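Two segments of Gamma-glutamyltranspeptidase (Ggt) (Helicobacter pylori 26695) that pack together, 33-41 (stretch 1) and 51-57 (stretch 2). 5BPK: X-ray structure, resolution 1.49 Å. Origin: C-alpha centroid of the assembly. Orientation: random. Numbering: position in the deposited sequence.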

# COMPACT_ATOMS: atom_id res chain seq x y z
N LYS A 33 10.90 -19.73 -7.99
CA LYS A 33 11.15 -20.78 -6.99
C LYS A 33 12.49 -20.58 -6.30
O LYS A 33 13.49 -20.27 -6.95
CB LYS A 33 11.10 -22.15 -7.67
CG LYS A 33 11.26 -23.35 -6.74
CD LYS A 33 11.32 -24.65 -7.56
CE LYS A 33 11.46 -25.87 -6.68
NZ LYS A 33 11.29 -27.13 -7.49
N ASN A 34 12.50 -20.74 -4.98
CA ASN A 34 13.74 -20.82 -4.20
C ASN A 34 13.61 -21.90 -3.15
O ASN A 34 12.56 -22.07 -2.53
CB ASN A 34 14.06 -19.47 -3.56
CG ASN A 34 15.45 -19.42 -2.97
OD1 ASN A 34 15.67 -19.91 -1.86
ND2 ASN A 34 16.39 -18.84 -3.71
N THR A 35 14.69 -22.66 -2.95
CA THR A 35 14.68 -23.75 -1.98
C THR A 35 15.79 -23.63 -0.93
O THR A 35 16.07 -24.60 -0.22
CB THR A 35 14.83 -25.11 -2.68
OG1 THR A 35 16.07 -25.13 -3.39
CG2 THR A 35 13.67 -25.35 -3.64
N LYS A 36 16.40 -22.44 -0.83
CA LYS A 36 17.60 -22.25 0.01
C LYS A 36 17.49 -21.10 1.02
O LYS A 36 17.59 -21.33 2.23
CB LYS A 36 18.83 -22.02 -0.88
CG LYS A 36 19.16 -23.18 -1.84
N VAL A 37 17.31 -19.88 0.53
CA VAL A 37 17.35 -18.68 1.39
C VAL A 37 16.04 -17.88 1.42
O VAL A 37 15.92 -16.94 2.19
CB VAL A 37 18.50 -17.72 0.97
CG1 VAL A 37 19.85 -18.44 1.12
CG2 VAL A 37 18.30 -17.18 -0.44
N GLY A 38 15.07 -18.26 0.61
CA GLY A 38 13.80 -17.55 0.56
C GLY A 38 13.70 -16.63 -0.64
O GLY A 38 14.43 -16.79 -1.62
N LEU A 39 12.76 -15.69 -0.58
CA LEU A 39 12.51 -14.75 -1.68
C LEU A 39 12.29 -13.34 -1.17
O LEU A 39 11.70 -13.14 -0.10
CB LEU A 39 11.28 -15.17 -2.51
CG LEU A 39 11.44 -16.41 -3.40
CD1 LEU A 39 10.10 -16.82 -4.02
CD2 LEU A 39 12.47 -16.16 -4.48
N ALA A 40 12.76 -12.38 -1.95
CA ALA A 40 12.52 -10.96 -1.72
C ALA A 40 11.99 -10.39 -3.04
O ALA A 40 12.73 -10.28 -4.01
CB ALA A 40 13.81 -10.28 -1.30
N LEU A 41 10.71 -10.05 -3.07
CA LEU A 41 10.05 -9.64 -4.31
C LEU A 41 9.47 -8.23 -4.23
O LEU A 41 8.71 -7.92 -3.31
CB LEU A 41 8.93 -10.61 -4.67
CG LEU A 41 9.28 -12.08 -4.93
CD1 LEU A 41 8.01 -12.86 -5.20
CD2 LEU A 41 10.24 -12.18 -6.09
N GLY A 51 17.45 -7.08 -2.50
CA GLY A 51 16.85 -7.83 -1.39
C GLY A 51 17.26 -9.30 -1.40
O GLY A 51 17.57 -9.88 -0.36
N GLN A 52 17.27 -9.90 -2.58
CA GLN A 52 17.62 -11.31 -2.73
C GLN A 52 19.09 -11.56 -2.35
O GLN A 52 19.41 -12.57 -1.72
CB GLN A 52 17.35 -11.79 -4.16
CG GLN A 52 17.36 -13.32 -4.30
CD GLN A 52 16.20 -14.00 -3.59
OE1 GLN A 52 15.08 -13.48 -3.54
NE2 GLN A 52 16.46 -15.18 -3.04
N LYS A 53 19.98 -10.64 -2.73
CA LYS A 53 21.39 -10.72 -2.38
C LYS A 53 21.57 -10.65 -0.86
O LYS A 53 22.40 -11.37 -0.31
CB LYS A 53 22.20 -9.63 -3.09
CG LYS A 53 23.69 -9.67 -2.81
CD LYS A 53 24.45 -8.83 -3.82
N VAL A 54 20.78 -9.81 -0.18
CA VAL A 54 20.81 -9.78 1.30
C VAL A 54 20.50 -11.15 1.90
O VAL A 54 21.22 -11.62 2.78
CB VAL A 54 19.90 -8.68 1.89
CG1 VAL A 54 19.78 -8.84 3.41
CG2 VAL A 54 20.42 -7.29 1.53
N LEU A 55 19.46 -11.81 1.40
CA LEU A 55 19.15 -13.18 1.83
C LEU A 55 20.30 -14.15 1.50
O LEU A 55 20.67 -14.98 2.34
CB LEU A 55 17.85 -13.68 1.21
CG LEU A 55 16.58 -12.93 1.56
CD1 LEU A 55 15.40 -13.52 0.80
CD2 LEU A 55 16.32 -12.93 3.08
N GLU A 56 20.86 -14.05 0.29
CA GLU A 56 21.98 -14.92 -0.10
C GLU A 56 23.17 -14.72 0.83
O GLU A 56 23.93 -15.66 1.09
CB GLU A 56 22.40 -14.64 -1.55
CG GLU A 56 21.39 -15.11 -2.59
CD GLU A 56 21.69 -14.61 -4.01
OE1 GLU A 56 22.70 -13.89 -4.20
OE2 GLU A 56 20.90 -14.92 -4.93
N GLU A 57 23.33 -13.51 1.35
CA GLU A 57 24.46 -13.18 2.19
C GLU A 57 24.17 -13.39 3.68
O GLU A 57 24.91 -12.91 4.54
CB GLU A 57 24.92 -11.74 1.88
CG GLU A 57 25.54 -11.65 0.50
CD GLU A 57 25.97 -10.26 0.08
OE1 GLU A 57 25.50 -9.25 0.66
OE2 GLU A 57 26.79 -10.18 -0.86
O HOH W 1 14.07 -11.96 -5.75

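This is a small strand-on-helix contact in which one glutamine side chain hydrogen-bonds to the strand backbone beside a patch of apolar packing. The strand that ends the first stretch and the helix run nearly antiparallel, at 157°, and their axes approach to 7.3 Å. Together the stretches bury 341 Å².

Gln52 supplies both direct hydrogen bonds. Its CA-to-CB bond points sideways, but with chi1 t and chi2 p the amide end comes nearer the strand. There it meets the backbone with both halves of the amide. Gln52 NE2 donates to Gly38 O at 3.0 Å, almost linearly, with an angle of 175°. Gln52 OE1 accepts from Ala40 N, also at 3.0 Å. A primary amide suits this place because it can donate to a carbonyl and accept from an NH at once. A water adds a bridge, donating to Gln52 OE1 at 2.9 Å and to Ala40 O at 2.8 Å. The same oxygen of Gln52 therefore serves both the strand NH and the water.

The apolar part centres on Leu55, which points toward the strand and is buried. Leu55 CD1 lies 3.7 Å from Val37 O, 3.7 Å from Leu39 C and 4.2 Å from Ala40 CB. Much of its packing is thus against backbone. Val37 also points toward the helix and has the largest covered area, 76 Å². Val37 CG2 reaches Leu55 CB at 3.9 Å and Gln52 NE2 at 3.8 Å, so it touches both the apolar patch and the glutamine amide.

Small residues allow the close approach at the other end. Ala40 CB points toward the helix and sits 3.6 Å from Gly51 C. Gly51 has no side chain, and a CB there would lie 3.0 Å from Ala40 CB, a clash. Gly38 is glycine for a different reason. At its phi/psi of 102/-163, a CB would be jammed against the carbonyl oxygen of Val37.

Asn34 shapes the turn before the strand. Asn34 OD1 accepts from three backbone nitrogens: Lys36 N at 2.8 Å, Val37 N at 2.9 Å and Gly38 N at 3.0 Å. These bonds tie down the loop that carries Val37 to the helix. Within the helix, Leu55 N donates to Gly51 O at 3.2 Å, and Glu56 N to Gln52 O at 2.9 Å. Glu56 is exposed and adds little to the contact. Leu39 points its side chain away from the helix; what meets the helix most closely is its backbone, with Leu39 CA 3.4 Å from Gln52 OE1.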